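Local coordinates for protein endopolygalacturonase (Chondrostereum purpureum, PDB 1K5C) that probably hydrolyses the alpha-1,4-galacturonosyl links of polygalacturonate within the chain, as a fungal glycoside hydrolase of family 28, at residues 96-109 with 118-132. Sequence-based numbering, arbitrary orientation.
Sequences KPHPFLKIKGSGTY and PAQAISVGPTDAHLT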
loop_
_atom_site.group_PDB
_atom_site.type_symbol
_atom_site.label_atom_id
_atom_site.label_comp_id
_atom_site.label_asym_id
_atom_site.label_seq_id
_atom_site.Cartn_x
_atom_site.Cartn_y
_atom_site.Cartn_z
ATOM N N LYS A 96 7.206 13.516 10.884
ATOM C CA LYS A 96 6.356 13.390 9.707
ATOM C C LYS A 96 4.935 13.040 10.162
ATOM O O LYS A 96 4.737 11.915 10.654
ATOM C CB LYS A 96 6.845 12.286 8.744
ATOM C CG LYS A 96 8.361 12.197 8.529
ATOM C CD LYS A 96 8.924 13.462 7.887
ATOM C CE LYS A 96 10.394 13.301 7.395
ATOM N NZ LYS A 96 11.361 12.846 8.441
ATOM N N PRO A 97 3.903 13.859 9.978
ATOM C CA PRO A 97 2.551 13.413 10.277
ATOM C C PRO A 97 2.194 12.209 9.383
ATOM O O PRO A 97 2.276 12.310 8.151
ATOM C CB PRO A 97 1.698 14.644 9.945
ATOM C CG PRO A 97 2.642 15.846 10.067
ATOM C CD PRO A 97 3.970 15.265 9.563
ATOM N N HIS A 98 1.810 11.105 10.017
ATOM C CA HIS A 98 1.519 9.904 9.224
ATOM C C HIS A 98 0.544 9.025 9.993
ATOM O O HIS A 98 0.550 9.071 11.248
ATOM C CB HIS A 98 2.785 9.114 8.862
ATOM C CG HIS A 98 3.453 8.468 10.047
ATOM N ND1 HIS A 98 3.359 7.143 10.402
ATOM C CD2 HIS A 98 4.234 9.083 11.000
ATOM C CE1 HIS A 98 4.093 6.948 11.505
ATOM N NE2 HIS A 98 4.590 8.077 11.865
ATOM N N PRO A 99 -0.271 8.238 9.308
ATOM C CA PRO A 99 -0.549 8.372 7.858
ATOM C C PRO A 99 -1.148 9.746 7.601
ATOM O O PRO A 99 -1.581 10.455 8.528
ATOM C CB PRO A 99 -1.557 7.226 7.607
ATOM C CG PRO A 99 -2.324 7.159 8.901
ATOM C CD PRO A 99 -1.271 7.391 9.974
ATOM N N PHE A 100 -1.236 10.115 6.311
ATOM C CA PHE A 100 -1.873 11.389 5.965
ATOM C C PHE A 100 -3.388 11.249 6.079
ATOM O O PHE A 100 -4.040 12.000 6.818
ATOM C CB PHE A 100 -1.338 11.807 4.594
ATOM C CG PHE A 100 -1.869 13.120 4.052
ATOM C CD1 PHE A 100 -2.412 14.112 4.870
ATOM C CD2 PHE A 100 -1.794 13.354 2.686
ATOM C CE1 PHE A 100 -2.878 15.295 4.296
ATOM C CE2 PHE A 100 -2.252 14.513 2.110
ATOM C CZ PHE A 100 -2.816 15.507 2.923
ATOM N N LEU A 101 -3.941 10.298 5.288
ATOM C CA LEU A 101 -5.360 9.987 5.315
ATOM C C LEU A 101 -5.588 8.635 5.984
ATOM O O LEU A 101 -4.800 7.710 5.812
ATOM C CB LEU A 101 -5.933 9.867 3.891
ATOM C CG LEU A 101 -6.232 11.138 3.133
ATOM C CD1 LEU A 101 -5.085 11.987 2.878
ATOM C CD2 LEU A 101 -6.968 10.793 1.838
ATOM N N LYS A 102 -6.738 8.539 6.667
ATOM C CA LYS A 102 -7.225 7.269 7.234
ATOM C C LYS A 102 -8.657 7.076 6.776
ATOM O O LYS A 102 -9.492 7.963 6.949
ATOM C CB LYS A 102 -7.172 7.326 8.772
ATOM C CG LYS A 102 -7.841 6.171 9.495
ATOM C CD LYS A 102 -7.159 4.881 9.151
ATOM C CE LYS A 102 -6.765 4.079 10.342
ATOM N NZ LYS A 102 -6.135 2.786 9.946
ATOM N N ILE A 103 -8.929 5.902 6.183
ATOM C CA ILE A 103 -10.261 5.532 5.672
ATOM C C ILE A 103 -10.696 4.264 6.395
ATOM O O ILE A 103 -9.982 3.240 6.350
ATOM C CB ILE A 103 -10.261 5.331 4.162
ATOM C CG1 ILE A 103 -9.781 6.581 3.428
ATOM C CG2 ILE A 103 -11.656 4.882 3.683
ATOM C CD1 ILE A 103 -9.569 6.409 1.942
ATOM N N LYS A 104 -11.852 4.331 7.088
ATOM C CA LYS A 104 -12.373 3.252 7.879
ATOM C C LYS A 104 -13.825 2.968 7.476
ATOM O O LYS A 104 -14.540 3.884 7.021
ATOM C CB LYS A 104 -12.377 3.629 9.393
ATOM C CG LYS A 104 -11.061 4.005 9.958
ATOM C CD LYS A 104 -11.178 4.157 11.460
ATOM C CE LYS A 104 -10.416 5.276 12.036
ATOM N NZ LYS A 104 -10.678 5.149 13.512
ATOM N N GLY A 105 -14.281 1.762 7.760
ATOM C CA GLY A 105 -15.683 1.402 7.564
ATOM C C GLY A 105 -15.860 0.673 6.225
ATOM O O GLY A 105 -15.231 -0.346 5.979
ATOM N N SER A 106 -16.742 1.203 5.376
ATOM C CA SER A 106 -17.042 0.525 4.113
ATOM C C SER A 106 -17.583 1.555 3.118
ATOM O O SER A 106 -17.919 2.679 3.451
ATOM C CB SER A 106 -18.058 -0.605 4.314
ATOM O OG SER A 106 -19.235 -0.109 5.012
ATOM N N GLY A 107 -17.693 1.092 1.868
ATOM C CA GLY A 107 -18.192 1.903 0.779
ATOM C C GLY A 107 -17.251 1.904 -0.405
ATOM O O GLY A 107 -16.480 0.953 -0.605
ATOM N N THR A 108 -17.319 2.976 -1.181
ATOM C CA THR A 108 -16.581 3.132 -2.433
ATOM C C THR A 108 -16.027 4.540 -2.493
ATOM O O THR A 108 -16.798 5.498 -2.358
ATOM C CB THR A 108 -17.480 2.870 -3.662
ATOM O OG1 THR A 108 -18.024 1.557 -3.545
ATOM C CG2 THR A 108 -16.732 2.927 -4.964
ATOM N N TYR A 109 -14.719 4.655 -2.673
ATOM C CA TYR A 109 -13.984 5.912 -2.711
ATOM C C TYR A 109 -13.361 6.039 -4.083
ATOM O O TYR A 109 -12.574 5.167 -4.486
ATOM C CB TYR A 109 -12.868 5.931 -1.625
ATOM C CG TYR A 109 -13.469 6.075 -0.232
ATOM C CD1 TYR A 109 -14.168 5.074 0.394
ATOM C CD2 TYR A 109 -13.391 7.331 0.396
ATOM C CE1 TYR A 109 -14.758 5.266 1.657
ATOM C CE2 TYR A 109 -13.988 7.529 1.636
ATOM C CZ TYR A 109 -14.659 6.501 2.270
ATOM O OH TYR A 109 -15.235 6.745 3.486
ATOM N N PRO A 118 3.365 13.746 3.760
ATOM C CA PRO A 118 4.622 13.841 4.531
ATOM C C PRO A 118 5.362 12.518 4.577
ATOM O O PRO A 118 6.608 12.530 4.487
ATOM C CB PRO A 118 4.168 14.335 5.914
ATOM C CG PRO A 118 2.919 15.181 5.582
ATOM C CD PRO A 118 2.218 14.339 4.486
ATOM N N ALA A 119 4.645 11.428 4.757
ATOM C CA ALA A 119 5.236 10.062 4.755
ATOM C C ALA A 119 4.118 9.147 4.242
ATOM O O ALA A 119 3.642 9.336 3.116
ATOM C CB ALA A 119 5.851 9.717 6.102
ATOM N N GLN A 120 3.680 8.172 5.034
ATOM C CA GLN A 120 2.738 7.196 4.503
ATOM C C GLN A 120 1.432 7.911 4.123
ATOM O O GLN A 120 0.906 8.747 4.867
ATOM C CB GLN A 120 2.422 6.099 5.552
ATOM C CG GLN A 120 3.632 5.207 5.881
ATOM C CD GLN A 120 4.537 5.766 6.984
ATOM O OE1 GLN A 120 4.503 6.945 7.329
ATOM N NE2 GLN A 120 5.448 4.930 7.504
ATOM N N ALA A 121 0.906 7.568 2.919
ATOM C CA ALA A 121 -0.193 8.362 2.352
ATOM C C ALA A 121 -1.561 7.943 2.856
ATOM O O ALA A 121 -2.221 8.732 3.547
ATOM C CB ALA A 121 -0.097 8.324 0.824
ATOM N N ILE A 122 -2.026 6.751 2.488
ATOM C CA ILE A 122 -3.416 6.340 2.814
ATOM C C ILE A 122 -3.389 5.047 3.643
ATOM O O ILE A 122 -2.907 4.017 3.199
ATOM C CB ILE A 122 -4.247 6.129 1.536
ATOM C CG1 ILE A 122 -4.231 7.378 0.672
ATOM C CG2 ILE A 122 -5.663 5.683 1.896
ATOM C CD1 ILE A 122 -4.938 7.224 -0.675
ATOM N N SER A 123 -3.914 5.163 4.870
ATOM C CA SER A 123 -4.100 4.010 5.745
ATOM C C SER A 123 -5.541 3.529 5.647
ATOM O O SER A 123 -6.476 4.337 5.752
ATOM C CB SER A 123 -3.761 4.443 7.185
ATOM O OG SER A 123 -4.090 3.410 8.086
ATOM N N VAL A 124 -5.710 2.243 5.429
ATOM C CA VAL A 124 -7.009 1.626 5.176
ATOM C C VAL A 124 -7.317 0.663 6.295
ATOM O O VAL A 124 -6.565 -0.317 6.521
ATOM C CB VAL A 124 -6.982 0.905 3.829
ATOM C CG1 VAL A 124 -8.327 0.261 3.523
ATOM C CG2 VAL A 124 -6.523 1.879 2.729
ATOM N N GLY A 125 -8.458 0.852 6.936
ATOM C CA GLY A 125 -8.983 -0.127 7.908
ATOM C C GLY A 125 -9.152 0.428 9.284
ATOM O O GLY A 125 -8.573 1.477 9.632
ATOM N N PRO A 126 -9.878 -0.279 10.132
ATOM C CA PRO A 126 -10.591 -1.528 9.801
ATOM C C PRO A 126 -11.872 -1.231 9.028
ATOM O O PRO A 126 -12.329 -0.094 8.917
ATOM C CB PRO A 126 -10.924 -2.127 11.180
ATOM C CG PRO A 126 -10.966 -0.959 12.108
ATOM C CD PRO A 126 -10.036 0.071 11.566
ATOM N N THR A 127 -12.445 -2.327 8.535
ATOM C CA THR A 127 -13.686 -2.255 7.740
ATOM C C THR A 127 -14.851 -2.947 8.502
ATOM O O THR A 127 -14.655 -3.753 9.393
ATOM C CB THR A 127 -13.531 -2.931 6.363
ATOM O OG1 THR A 127 -13.141 -4.303 6.668
ATOM C CG2 THR A 127 -12.479 -2.260 5.523
ATOM N N ASP A 128 -16.064 -2.563 8.050
ATOM C CA ASP A 128 -17.282 -3.220 8.548
ATOM C C ASP A 128 -18.056 -3.884 7.436
ATOM O O ASP A 128 -19.151 -4.451 7.739
ATOM C CB ASP A 128 -18.171 -2.244 9.340
ATOM C CG ASP A 128 -18.798 -1.148 8.515
ATOM O OD1 ASP A 128 -18.357 -0.891 7.377
ATOM O OD2 ASP A 128 -19.808 -0.587 9.028
ATOM N N ALA A 129 -17.576 -3.876 6.227
ATOM C CA ALA A 129 -18.191 -4.448 5.032
ATOM C C ALA A 129 -17.197 -4.172 3.896
ATOM O O ALA A 129 -16.082 -3.694 4.161
ATOM C CB ALA A 129 -19.567 -3.882 4.725
ATOM N N HIS A 130 -17.564 -4.432 2.642
ATOM C CA HIS A 130 -16.550 -4.250 1.601
ATOM C C HIS A 130 -16.181 -2.773 1.453
ATOM O O HIS A 130 -17.027 -1.875 1.520
ATOM C CB HIS A 130 -17.077 -4.785 0.262
ATOM C CG HIS A 130 -15.913 -5.187 -0.642
ATOM N ND1 HIS A 130 -15.456 -6.496 -0.578
ATOM C CD2 HIS A 130 -14.981 -4.630 -1.353
ATOM C CE1 HIS A 130 -14.414 -6.746 -1.331
ATOM N NE2 HIS A 130 -14.124 -5.548 -1.841
ATOM N N LEU A 131 -14.887 -2.524 1.231
ATOM C CA LEU A 131 -14.345 -1.188 1.006
ATOM C C LEU A 131 -13.560 -1.194 -0.297
ATOM O O LEU A 131 -12.617 -1.993 -0.426
ATOM C CB LEU A 131 -13.484 -0.784 2.218
ATOM C CG LEU A 131 -12.836 0.605 2.087
ATOM C CD1 LEU A 131 -13.881 1.730 2.052
ATOM C CD2 LEU A 131 -11.927 0.829 3.288
ATOM N N THR A 132 -13.952 -0.322 -1.220
ATOM C CA THR A 132 -13.322 -0.229 -2.523
ATOM C C THR A 132 -12.723 1.140 -2.694
ATOM O O THR A 132 -13.422 2.160 -2.492
ATOM C CB THR A 132 -14.337 -0.473 -3.656
ATOM O OG1 THR A 132 -14.832 -1.819 -3.489
ATOM C CG2 THR A 132 -13.697 -0.374 -5.029
HETATM O O HOH W 1 1.954 11.240 5.604
HETATM O O HOH W 2 -16.909 -1.664 -1.738
#
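Pro118 lays its CB 3.8 Å from Pro97 CD, the two side chains crossing at about a right angle, and one water accepts from Ala119 N while donating to Pro97 O and Gln120 O. Gln120, bent at chi2 (87°), runs alongside His98 and brings OE1 to 3.2 Å from His98 CB, its amide 28° from the imidazole plane. From Ala121 to Gly125 the parallel ladder is regular, with Ile122 CG2 packed on Ile103 CD1 inside. On the outer face Lys102 NZ donates to Ser123 OG and Gly125 O, both at 2.8 Å; with CG anti to the backbone N (chi1 171°), its chain bends at chi2 and chi3 to reach across. A methionine here lacks the ammonium and would probably leave Ser123 OG and Gly125 O unlinked to this strand. At the corner Asp128 OD1 takes the Ser106 hydroxyl at 2.6 Å on its syn side, while OD2 bonds Thr66 of the preceding coil. Beyond it, Leu131 CD1 reaches the Tyr109 ring, 3.7 Å from CE1, and Tyr109 N closes on Thr132 O. Two successive coils stack in register through a turn, as in the right-handed parallel beta-helix of family 28, with Gln120 near the galacturonate-binding Asn151.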